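Local structure of sister chromatid cohesion protein (Chaetomium thermophilum, 5T8V) at residues A[19-27]-A[57-66]; A[680-691]-A[716-725]. The protein probably loads cohesin onto chromatin, as a member of the SCC2/Nipped-B family; this chain is the C-terminal HEAT-repeat part of the protein. One frame throughout, in Å; residues are numbered along the deposited sequence.

Contact 1 of 2, residues A[19-27]-A[57-66]; sequences ELKAYLQAA and PTQTKLQSAL
With CG swung trans to the backbone N (chi1 -161°), Tyr23 sends its ring across to Thr58, Lys61 and Leu62, while Leu20, turned the same way at chi1, carries CD1 to Ala65 and Leu66. The phenol end of Tyr23 reaches the opposing helix: OH lies 3.3 Å from Thr58 CA. Thr58 OG1 comes up at the CE1 edge of the ring, close to its plane, 3.4 Å from Tyr23 CE1. On the CE2 side, Lys61 runs across the tyrosine at about a right angle; its chain bends at chi2 and chi3, and NZ comes to rest at the ring edge, 3.6 Å from Tyr23 CE2. Leu62 CD2 approaches Tyr23 CD1 obliquely at 3.6 Å and also meets Leu24 CD1. One turn along, Leu20 CD1 sits between Ala65 CB, at 3.6 Å, and Leu66 CD2. No hydrogen bond spans the two segments, so they are joined by van der Waals contact. Leu86 of helix 81-96 touches both Leu24 and Leu62, and Leu54 of strand 52-54 touches Ala27 and Leu62, extending the apolar layer. The axes of segments 19-27 and 57-66 come within 9.6 Å, their N-to-C directions 157° apart: two neighbouring antiparallel helices packed through leucine, alanine and tyrosine side chains, at the N-terminal end of this HEAT-repeat fragment.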
loop_
_atom_site.group_PDB
_atom_site.type_symbol
_atom_site.label_atom_id
_atom_site.label_comp_id
_atom_site.label_asym_id
_atom_site.label_seq_id
_atom_site.Cartn_x
_atom_site.Cartn_y
_atom_site.Cartn_z
ATOM N N GLU A 19 -48.427 52.550 -29.053
ATOM C CA GLU A 19 -48.813 52.093 -27.722
ATOM C C GLU A 19 -48.034 52.838 -26.647
ATOM O O GLU A 19 -48.613 53.330 -25.669
ATOM C CB GLU A 19 -48.598 50.583 -27.602
ATOM C CG GLU A 19 -49.607 49.748 -28.378
ATOM C CD GLU A 19 -49.343 48.258 -28.272
ATOM O OE1 GLU A 19 -48.276 47.876 -27.744
ATOM O OE2 GLU A 19 -50.202 47.468 -28.715
ATOM N N LEU A 20 -46.712 52.942 -26.814
ATOM C CA LEU A 20 -45.912 53.667 -25.835
ATOM C C LEU A 20 -46.299 55.139 -25.788
ATOM O O LEU A 20 -46.305 55.748 -24.714
ATOM C CB LEU A 20 -44.423 53.523 -26.143
ATOM C CG LEU A 20 -43.541 54.284 -25.146
ATOM C CD1 LEU A 20 -42.384 53.430 -24.678
ATOM C CD2 LEU A 20 -43.032 55.586 -25.750
ATOM N N LYS A 21 -46.608 55.736 -26.939
ATOM C CA LYS A 21 -47.048 57.127 -26.946
ATOM C C LYS A 21 -48.344 57.286 -26.161
ATOM O O LYS A 21 -48.465 58.172 -25.306
ATOM C CB LYS A 21 -47.224 57.623 -28.382
ATOM C CG LYS A 21 -45.918 57.925 -29.103
ATOM C CD LYS A 21 -46.143 58.841 -30.302
ATOM C CE LYS A 21 -44.843 59.120 -31.039
ATOM N NZ LYS A 21 -44.933 60.316 -31.927
ATOM N N ALA A 22 -49.326 56.423 -26.432
ATOM C CA ALA A 22 -50.606 56.500 -25.737
ATOM C C ALA A 22 -50.415 56.354 -24.233
ATOM O O ALA A 22 -50.825 57.223 -23.451
ATOM C CB ALA A 22 -51.553 55.424 -26.270
ATOM N N TYR A 23 -49.788 55.257 -23.806
ATOM C CA TYR A 23 -49.573 55.046 -22.378
ATOM C C TYR A 23 -48.807 56.209 -21.761
ATOM O O TYR A 23 -49.101 56.631 -20.636
ATOM C CB TYR A 23 -48.825 53.735 -22.146
ATOM C CG TYR A 23 -48.968 53.227 -20.734
ATOM C CD1 TYR A 23 -48.359 53.886 -19.675
ATOM C CD2 TYR A 23 -49.725 52.098 -20.459
ATOM C CE1 TYR A 23 -48.497 53.435 -18.385
ATOM C CE2 TYR A 23 -49.866 51.637 -19.170
ATOM C CZ TYR A 23 -49.249 52.308 -18.137
ATOM O OH TYR A 23 -49.388 51.855 -16.849
ATOM N N LEU A 24 -47.818 56.735 -22.483
ATOM C CA LEU A 24 -47.033 57.860 -21.986
ATOM C C LEU A 24 -47.924 59.066 -21.716
ATOM O O LEU A 24 -47.872 59.664 -20.633
ATOM C CB LEU A 24 -45.944 58.206 -23.000
ATOM C CG LEU A 24 -44.797 59.108 -22.553
ATOM C CD1 LEU A 24 -43.819 58.331 -21.687
ATOM C CD2 LEU A 24 -44.094 59.694 -23.769
ATOM N N GLN A 25 -48.754 59.438 -22.694
ATOM C CA GLN A 25 -49.673 60.555 -22.497
ATOM C C GLN A 25 -50.600 60.298 -21.317
ATOM O O GLN A 25 -50.820 61.188 -20.486
ATOM C CB GLN A 25 -50.481 60.802 -23.772
ATOM C CG GLN A 25 -49.638 61.204 -24.976
ATOM C CD GLN A 25 -48.812 62.452 -24.726
ATOM O OE1 GLN A 25 -49.241 63.366 -24.021
ATOM N NE2 GLN A 25 -47.613 62.491 -25.297
ATOM N N ALA A 26 -51.148 59.084 -21.223
ATOM C CA ALA A 26 -52.010 58.746 -20.094
ATOM C C ALA A 26 -51.287 58.946 -18.768
ATOM O O ALA A 26 -51.885 59.409 -17.787
ATOM C CB ALA A 26 -52.502 57.306 -20.224
ATOM N N ALA A 27 -49.997 58.606 -18.716
ATOM C CA ALA A 27 -49.234 58.790 -17.486
ATOM C C ALA A 27 -49.032 60.268 -17.178
ATOM O O ALA A 27 -49.202 60.698 -16.031
ATOM C CB ALA A 27 -47.886 58.078 -17.594
ATOM N N PRO A 57 -46.458 50.332 -10.635
ATOM C CA PRO A 57 -47.032 49.527 -11.725
ATOM C C PRO A 57 -46.993 50.246 -13.064
ATOM O O PRO A 57 -46.622 49.661 -14.090
ATOM C CB PRO A 57 -48.474 49.280 -11.261
ATOM C CG PRO A 57 -48.472 49.561 -9.795
ATOM C CD PRO A 57 -47.456 50.635 -9.598
ATOM N N THR A 58 -47.383 51.521 -13.069
ATOM C CA THR A 58 -47.305 52.297 -14.301
ATOM C C THR A 58 -45.866 52.388 -14.795
ATOM O O THR A 58 -45.610 52.318 -16.003
ATOM C CB THR A 58 -47.904 53.693 -14.097
ATOM O OG1 THR A 58 -47.668 54.492 -15.264
ATOM C CG2 THR A 58 -47.299 54.396 -12.894
ATOM N N GLN A 59 -44.911 52.533 -13.875
ATOM C CA GLN A 59 -43.506 52.471 -14.261
ATOM C C GLN A 59 -43.184 51.136 -14.917
ATOM O O GLN A 59 -42.455 51.086 -15.913
ATOM C CB GLN A 59 -42.611 52.694 -13.040
ATOM C CG GLN A 59 -42.438 54.151 -12.643
ATOM C CD GLN A 59 -41.560 54.916 -13.612
ATOM O OE1 GLN A 59 -41.247 54.429 -14.697
ATOM N NE2 GLN A 59 -41.153 56.118 -13.222
ATOM N N THR A 60 -43.724 50.043 -14.374
ATOM C CA THR A 60 -43.503 48.730 -14.975
ATOM C C THR A 60 -43.978 48.709 -16.422
ATOM O O THR A 60 -43.216 48.370 -17.336
ATOM C CB THR A 60 -44.219 47.649 -14.160
ATOM O OG1 THR A 60 -43.629 47.559 -12.858
ATOM C CG2 THR A 60 -44.123 46.295 -14.844
ATOM N N LYS A 61 -45.243 49.072 -16.650
ATOM C CA LYS A 61 -45.773 49.029 -18.010
ATOM C C LYS A 61 -44.975 49.933 -18.945
ATOM O O LYS A 61 -44.676 49.550 -20.085
ATOM C CB LYS A 61 -47.252 49.410 -18.011
ATOM C CG LYS A 61 -48.144 48.372 -17.338
ATOM C CD LYS A 61 -49.540 48.326 -17.953
ATOM C CE LYS A 61 -50.619 48.679 -16.941
ATOM N NZ LYS A 61 -51.886 49.094 -17.607
ATOM N N LEU A 62 -44.617 51.135 -18.485
ATOM C CA LEU A 62 -43.763 51.996 -19.296
ATOM C C LEU A 62 -42.466 51.290 -19.661
ATOM O O LEU A 62 -41.992 51.392 -20.799
ATOM C CB LEU A 62 -43.461 53.301 -18.558
ATOM C CG LEU A 62 -44.532 54.392 -18.565
ATOM C CD1 LEU A 62 -44.048 55.594 -17.772
ATOM C CD2 LEU A 62 -44.898 54.807 -19.985
ATOM N N GLN A 63 -41.874 50.569 -18.709
ATOM C CA GLN A 63 -40.648 49.836 -19.003
ATOM C C GLN A 63 -40.881 48.801 -20.094
ATOM O O GLN A 63 -40.079 48.681 -21.028
ATOM C CB GLN A 63 -40.117 49.177 -17.731
ATOM C CG GLN A 63 -39.595 50.172 -16.709
ATOM C CD GLN A 63 -39.520 49.594 -15.309
ATOM O OE1 GLN A 63 -39.655 48.386 -15.110
ATOM N NE2 GLN A 63 -39.307 50.461 -14.326
ATOM N N SER A 64 -41.979 48.048 -19.999
ATOM C CA SER A 64 -42.283 47.057 -21.027
ATOM C C SER A 64 -42.384 47.709 -22.403
ATOM O O SER A 64 -41.745 47.265 -23.368
ATOM C CB SER A 64 -43.581 46.327 -20.676
ATOM O OG SER A 64 -43.864 45.310 -21.621
ATOM N N ALA A 65 -43.182 48.775 -22.510
ATOM C CA ALA A 65 -43.339 49.452 -23.794
ATOM C C ALA A 65 -42.000 49.962 -24.319
ATOM O O ALA A 65 -41.699 49.834 -25.514
ATOM C CB ALA A 65 -44.336 50.599 -23.651
ATOM N N LEU A 66 -41.182 50.541 -23.437
ATOM C CA LEU A 66 -39.864 51.020 -23.841
ATOM C C LEU A 66 -39.021 49.886 -24.411
ATOM O O LEU A 66 -38.367 50.042 -25.449
ATOM C CB LEU A 66 -39.159 51.669 -22.649
ATOM C CG LEU A 66 -39.714 53.018 -22.188
ATOM C CD1 LEU A 66 -39.199 53.351 -20.798
ATOM C CD2 LEU A 66 -39.336 54.115 -23.165
#

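Contact 2 of 2, residues A[680-691]-A[716-725]; sequences ISLRPALEEKMT and IYLRNSNRVL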
loop_
_atom_site.group_PDB
_atom_site.type_symbol
_atom_site.label_atom_id
_atom_site.label_comp_id
_atom_site.label_asym_id
_atom_site.label_seq_id
_atom_site.Cartn_x
_atom_site.Cartn_y
_atom_site.Cartn_z
ATOM N N ILE A 680 -8.374 -9.455 -5.819
ATOM C CA ILE A 680 -9.012 -10.768 -5.880
ATOM C C ILE A 680 -10.526 -10.626 -5.808
ATOM O O ILE A 680 -11.269 -11.388 -6.439
ATOM C CB ILE A 680 -8.475 -11.667 -4.750
ATOM C CG1 ILE A 680 -6.975 -11.908 -4.931
ATOM C CG2 ILE A 680 -9.218 -13.001 -4.721
ATOM C CD1 ILE A 680 -6.297 -12.470 -3.698
ATOM N N SER A 681 -11.008 -9.650 -5.039
ATOM C CA SER A 681 -12.444 -9.452 -4.899
ATOM C C SER A 681 -13.069 -8.979 -6.206
ATOM O O SER A 681 -14.157 -9.430 -6.579
ATOM C CB SER A 681 -12.723 -8.451 -3.781
ATOM O OG SER A 681 -14.106 -8.161 -3.691
ATOM N N LEU A 682 -12.396 -8.071 -6.916
ATOM C CA LEU A 682 -12.979 -7.506 -8.128
ATOM C C LEU A 682 -12.802 -8.414 -9.339
ATOM O O LEU A 682 -13.656 -8.415 -10.232
ATOM C CB LEU A 682 -12.367 -6.134 -8.404
ATOM C CG LEU A 682 -12.804 -5.048 -7.420
ATOM C CD1 LEU A 682 -11.900 -3.838 -7.533
ATOM C CD2 LEU A 682 -14.256 -4.659 -7.660
ATOM N N ARG A 683 -11.716 -9.184 -9.394
ATOM C CA ARG A 683 -11.479 -10.118 -10.494
ATOM C C ARG A 683 -10.939 -11.421 -9.922
ATOM O O ARG A 683 -9.721 -11.606 -9.795
ATOM C CB ARG A 683 -10.528 -9.522 -11.534
ATOM C CG ARG A 683 -11.116 -8.328 -12.289
ATOM C CD ARG A 683 -12.296 -8.740 -13.177
ATOM N NE ARG A 683 -13.199 -7.632 -13.481
ATOM C CZ ARG A 683 -13.143 -6.884 -14.577
ATOM N NH1 ARG A 683 -12.217 -7.105 -15.501
ATOM N NH2 ARG A 683 -14.021 -5.907 -14.755
ATOM N N PRO A 684 -11.825 -12.354 -9.558
ATOM C CA PRO A 684 -11.364 -13.613 -8.946
ATOM C C PRO A 684 -10.416 -14.422 -9.812
ATOM O O PRO A 684 -9.721 -15.296 -9.281
ATOM C CB PRO A 684 -12.671 -14.376 -8.695
ATOM C CG PRO A 684 -13.706 -13.314 -8.567
ATOM C CD PRO A 684 -13.292 -12.224 -9.513
ATOM N N ALA A 685 -10.369 -14.182 -11.123
ATOM C CA ALA A 685 -9.413 -14.901 -11.959
ATOM C C ALA A 685 -7.982 -14.628 -11.520
ATOM O O ALA A 685 -7.118 -15.503 -11.642
ATOM C CB ALA A 685 -9.599 -14.519 -13.426
ATOM N N LEU A 686 -7.711 -13.424 -11.013
ATOM C CA LEU A 686 -6.379 -13.120 -10.500
ATOM C C LEU A 686 -6.017 -14.020 -9.330
ATOM O O LEU A 686 -4.834 -14.299 -9.102
ATOM C CB LEU A 686 -6.308 -11.654 -10.069
ATOM C CG LEU A 686 -6.528 -10.611 -11.164
ATOM C CD1 LEU A 686 -6.907 -9.279 -10.547
ATOM C CD2 LEU A 686 -5.284 -10.470 -12.015
ATOM N N GLU A 687 -7.023 -14.489 -8.590
ATOM C CA GLU A 687 -6.806 -15.238 -7.359
ATOM C C GLU A 687 -5.690 -16.267 -7.497
ATOM O O GLU A 687 -4.694 -16.218 -6.772
ATOM C CB GLU A 687 -8.114 -15.914 -6.942
ATOM C CG GLU A 687 -8.053 -16.606 -5.599
ATOM C CD GLU A 687 -9.430 -16.836 -5.007
ATOM O OE1 GLU A 687 -10.079 -15.849 -4.597
ATOM O OE2 GLU A 687 -9.867 -18.005 -4.961
ATOM N N GLU A 688 -5.830 -17.196 -8.446
ATOM C CA GLU A 688 -4.873 -18.292 -8.543
ATOM C C GLU A 688 -3.440 -17.786 -8.649
ATOM O O GLU A 688 -2.530 -18.353 -8.035
ATOM C CB GLU A 688 -5.209 -19.186 -9.738
ATOM C CG GLU A 688 -4.203 -20.310 -9.946
ATOM C CD GLU A 688 -4.746 -21.444 -10.792
ATOM O OE1 GLU A 688 -5.716 -21.216 -11.548
ATOM O OE2 GLU A 688 -4.204 -22.566 -10.697
ATOM N N LYS A 689 -3.215 -16.718 -9.413
ATOM C CA LYS A 689 -1.852 -16.245 -9.620
ATOM C C LYS A 689 -1.367 -15.324 -8.509
ATOM O O LYS A 689 -0.172 -15.013 -8.469
ATOM C CB LYS A 689 -1.738 -15.532 -10.973
ATOM C CG LYS A 689 -1.972 -14.025 -10.943
ATOM C CD LYS A 689 -1.881 -13.430 -12.342
ATOM C CE LYS A 689 -1.450 -11.967 -12.305
ATOM N NZ LYS A 689 -0.049 -11.796 -11.808
ATOM N N MET A 690 -2.247 -14.888 -7.609
ATOM C CA MET A 690 -1.853 -13.994 -6.527
ATOM C C MET A 690 -1.649 -14.708 -5.199
ATOM O O MET A 690 -0.880 -14.221 -4.362
ATOM C CB MET A 690 -2.898 -12.886 -6.353
ATOM C CG MET A 690 -3.056 -12.005 -7.588
ATOM S SD MET A 690 -3.960 -10.472 -7.285
ATOM C CE MET A 690 -2.672 -9.458 -6.575
ATOM N N THR A 691 -2.302 -15.854 -4.982
ATOM C CA THR A 691 -2.089 -16.592 -3.740
ATOM C C THR A 691 -0.622 -16.955 -3.560
ATOM O O THR A 691 -0.130 -17.013 -2.427
ATOM C CB THR A 691 -2.936 -17.867 -3.706
ATOM O OG1 THR A 691 -2.464 -18.784 -4.700
ATOM C CG2 THR A 691 -4.386 -17.560 -3.960
ATOM N N ILE A 716 -9.109 -17.465 1.150
ATOM C CA ILE A 716 -8.923 -18.003 -0.194
ATOM C C ILE A 716 -9.062 -19.520 -0.185
ATOM O O ILE A 716 -9.630 -20.112 -1.111
ATOM C CB ILE A 716 -7.560 -17.567 -0.759
ATOM C CG1 ILE A 716 -7.482 -16.037 -0.837
ATOM C CG2 ILE A 716 -7.339 -18.177 -2.134
ATOM C CD1 ILE A 716 -6.083 -15.496 -1.058
ATOM N N TYR A 717 -8.536 -20.175 0.852
ATOM C CA TYR A 717 -8.681 -21.623 0.953
ATOM C C TYR A 717 -10.148 -22.023 0.936
ATOM O O TYR A 717 -10.527 -22.998 0.277
ATOM C CB TYR A 717 -8.003 -22.136 2.223
ATOM C CG TYR A 717 -8.023 -23.645 2.365
ATOM C CD1 TYR A 717 -9.163 -24.307 2.802
ATOM C CD2 TYR A 717 -6.902 -24.406 2.066
ATOM C CE1 TYR A 717 -9.187 -25.682 2.932
ATOM C CE2 TYR A 717 -6.916 -25.783 2.194
ATOM C CZ TYR A 717 -8.062 -26.416 2.627
ATOM O OH TYR A 717 -8.082 -27.786 2.757
ATOM N N LEU A 718 -10.995 -21.280 1.653
ATOM C CA LEU A 718 -12.417 -21.607 1.660
ATOM C C LEU A 718 -13.070 -21.283 0.320
ATOM O O LEU A 718 -13.959 -22.014 -0.132
ATOM C CB LEU A 718 -13.125 -20.867 2.794
ATOM C CG LEU A 718 -12.671 -21.196 4.221
ATOM C CD1 LEU A 718 -13.521 -20.438 5.229
ATOM C CD2 LEU A 718 -12.723 -22.697 4.495
ATOM N N ARG A 719 -12.645 -20.199 -0.332
ATOM C CA ARG A 719 -13.259 -19.810 -1.600
ATOM C C ARG A 719 -12.925 -20.802 -2.709
ATOM O O ARG A 719 -13.820 -21.349 -3.361
ATOM C CB ARG A 719 -12.799 -18.410 -2.006
ATOM C CG ARG A 719 -13.357 -17.282 -1.165
ATOM C CD ARG A 719 -13.256 -15.956 -1.904
ATOM N NE ARG A 719 -12.599 -14.923 -1.101
ATOM C CZ ARG A 719 -11.351 -14.493 -1.273
ATOM N NH1 ARG A 719 -10.580 -14.987 -2.236
ATOM N NH2 ARG A 719 -10.872 -13.548 -0.476
ATOM N N ASN A 720 -11.637 -21.031 -2.944
ATOM C CA ASN A 720 -11.171 -21.749 -4.122
ATOM C C ASN A 720 -11.099 -23.245 -3.843
ATOM O O ASN A 720 -10.492 -23.670 -2.855
ATOM C CB ASN A 720 -9.799 -21.224 -4.544
ATOM C CG ASN A 720 -9.583 -21.291 -6.036
ATOM O OD1 ASN A 720 -9.883 -22.297 -6.675
ATOM N ND2 ASN A 720 -9.064 -20.210 -6.604
ATOM N N SER A 721 -11.711 -24.038 -4.720
ATOM C CA SER A 721 -11.679 -25.491 -4.611
ATOM C C SER A 721 -10.486 -26.110 -5.328
ATOM O O SER A 721 -10.357 -27.339 -5.334
ATOM C CB SER A 721 -12.974 -26.093 -5.165
ATOM O OG SER A 721 -13.154 -25.747 -6.527
ATOM N N ASN A 722 -9.622 -25.299 -5.933
ATOM C CA ASN A 722 -8.431 -25.822 -6.590
ATOM C C ASN A 722 -7.570 -26.577 -5.584
ATOM O O ASN A 722 -7.208 -26.043 -4.532
ATOM C CB ASN A 722 -7.642 -24.676 -7.226
ATOM C CG ASN A 722 -6.389 -25.148 -7.946
ATOM O OD1 ASN A 722 -5.587 -25.904 -7.398
ATOM N ND2 ASN A 722 -6.215 -24.698 -9.183
ATOM N N ARG A 723 -7.240 -27.827 -5.915
ATOM C CA ARG A 723 -6.500 -28.669 -4.980
ATOM C C ARG A 723 -5.039 -28.253 -4.874
ATOM O O ARG A 723 -4.441 -28.376 -3.798
ATOM C CB ARG A 723 -6.609 -30.134 -5.404
ATOM C CG ARG A 723 -7.981 -30.734 -5.151
ATOM C CD ARG A 723 -8.164 -32.059 -5.865
ATOM N NE ARG A 723 -9.347 -32.768 -5.388
ATOM C CZ ARG A 723 -9.882 -33.828 -5.986
ATOM N NH1 ARG A 723 -9.347 -34.310 -7.100
ATOM N NH2 ARG A 723 -10.959 -34.405 -5.471
ATOM N N VAL A 724 -4.449 -27.759 -5.963
ATOM C CA VAL A 724 -3.060 -27.311 -5.915
ATOM C C VAL A 724 -2.928 -26.108 -4.987
ATOM O O VAL A 724 -2.079 -26.086 -4.084
ATOM C CB VAL A 724 -2.548 -26.998 -7.333
ATOM C CG1 VAL A 724 -1.062 -26.653 -7.309
ATOM C CG2 VAL A 724 -2.802 -28.175 -8.270
ATOM N N LEU A 725 -3.770 -25.092 -5.192
ATOM C CA LEU A 725 -3.801 -23.954 -4.280
ATOM C C LEU A 725 -4.006 -24.418 -2.845
ATOM O O LEU A 725 -3.133 -24.236 -1.993
ATOM C CB LEU A 725 -4.911 -22.978 -4.676
ATOM C CG LEU A 725 -4.775 -22.164 -5.963
ATOM C CD1 LEU A 725 -5.808 -21.047 -5.941
ATOM C CD2 LEU A 725 -3.368 -21.603 -6.156
#
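Glu687 reaches over to Ile716, Arg719 and Asn720, the last turn of helix 703-719 and the residue just after it. From CB the chain runs extended, CG lying trans to the backbone N (chi1 -174°), and CG passes Ile716 CG2 at 3.9 Å. Beyond CD the carboxylate divides its work between two partners. OE1 forms a salt bridge with Arg719 NH1 at 2.6 Å; it approaches at the guanidinium edge, but the accompanying hydrogen bond is bent and weak, and the carboxylate and guanidinium planes stand 38° apart. OE2 accepts from Asn720 ND2 at 2.9 Å, on its anti side and somewhat out of the carboxylate plane. The same asparagine turns its OD1 back to the backbone N of Asn722, 3.1 Å away, closing an Asx turn. Asn722 in turn is the N-cap of helix 723-735, its OD1 accepting from Leu725 N at 3.0 Å. Beside the Glu687 side chain lies an apolar layer: Thr691 CG2 meets Ile716 CG2 at 3.5 Å, and Ile680 CD1 faces Ile716 CD1. Leu725 CD2 adds contacts to Thr691 and to the CG of Glu688. A buried acid thus ties helix 685-696 to the bend between helices 703-719 and 723-735, a junction of successive helices in a HEAT-repeat solenoid within the PDS5-related part of the chain.

In the fold
Following the chain from its N terminus, contact 1 comes first: helix 9-36 runs out, the short strands 44-46 and 52-54 pair, and helix 56-71 returns to close a loop of 29 residues between 19-27 and 57-66. Hundreds of residues later, contact 2 closes a second loop, of 24 mostly helical residues, between 680-691 and 716-725. The two loops follow one another in series, neither nesting nor crossing. Their centres are 82 Å apart and their nearest atoms about 59 Å, without touching. Contact 1 thus ties helices at the N-terminal end of the fragment, whereas contact 2 joins consecutive helix pairs nearer its centre.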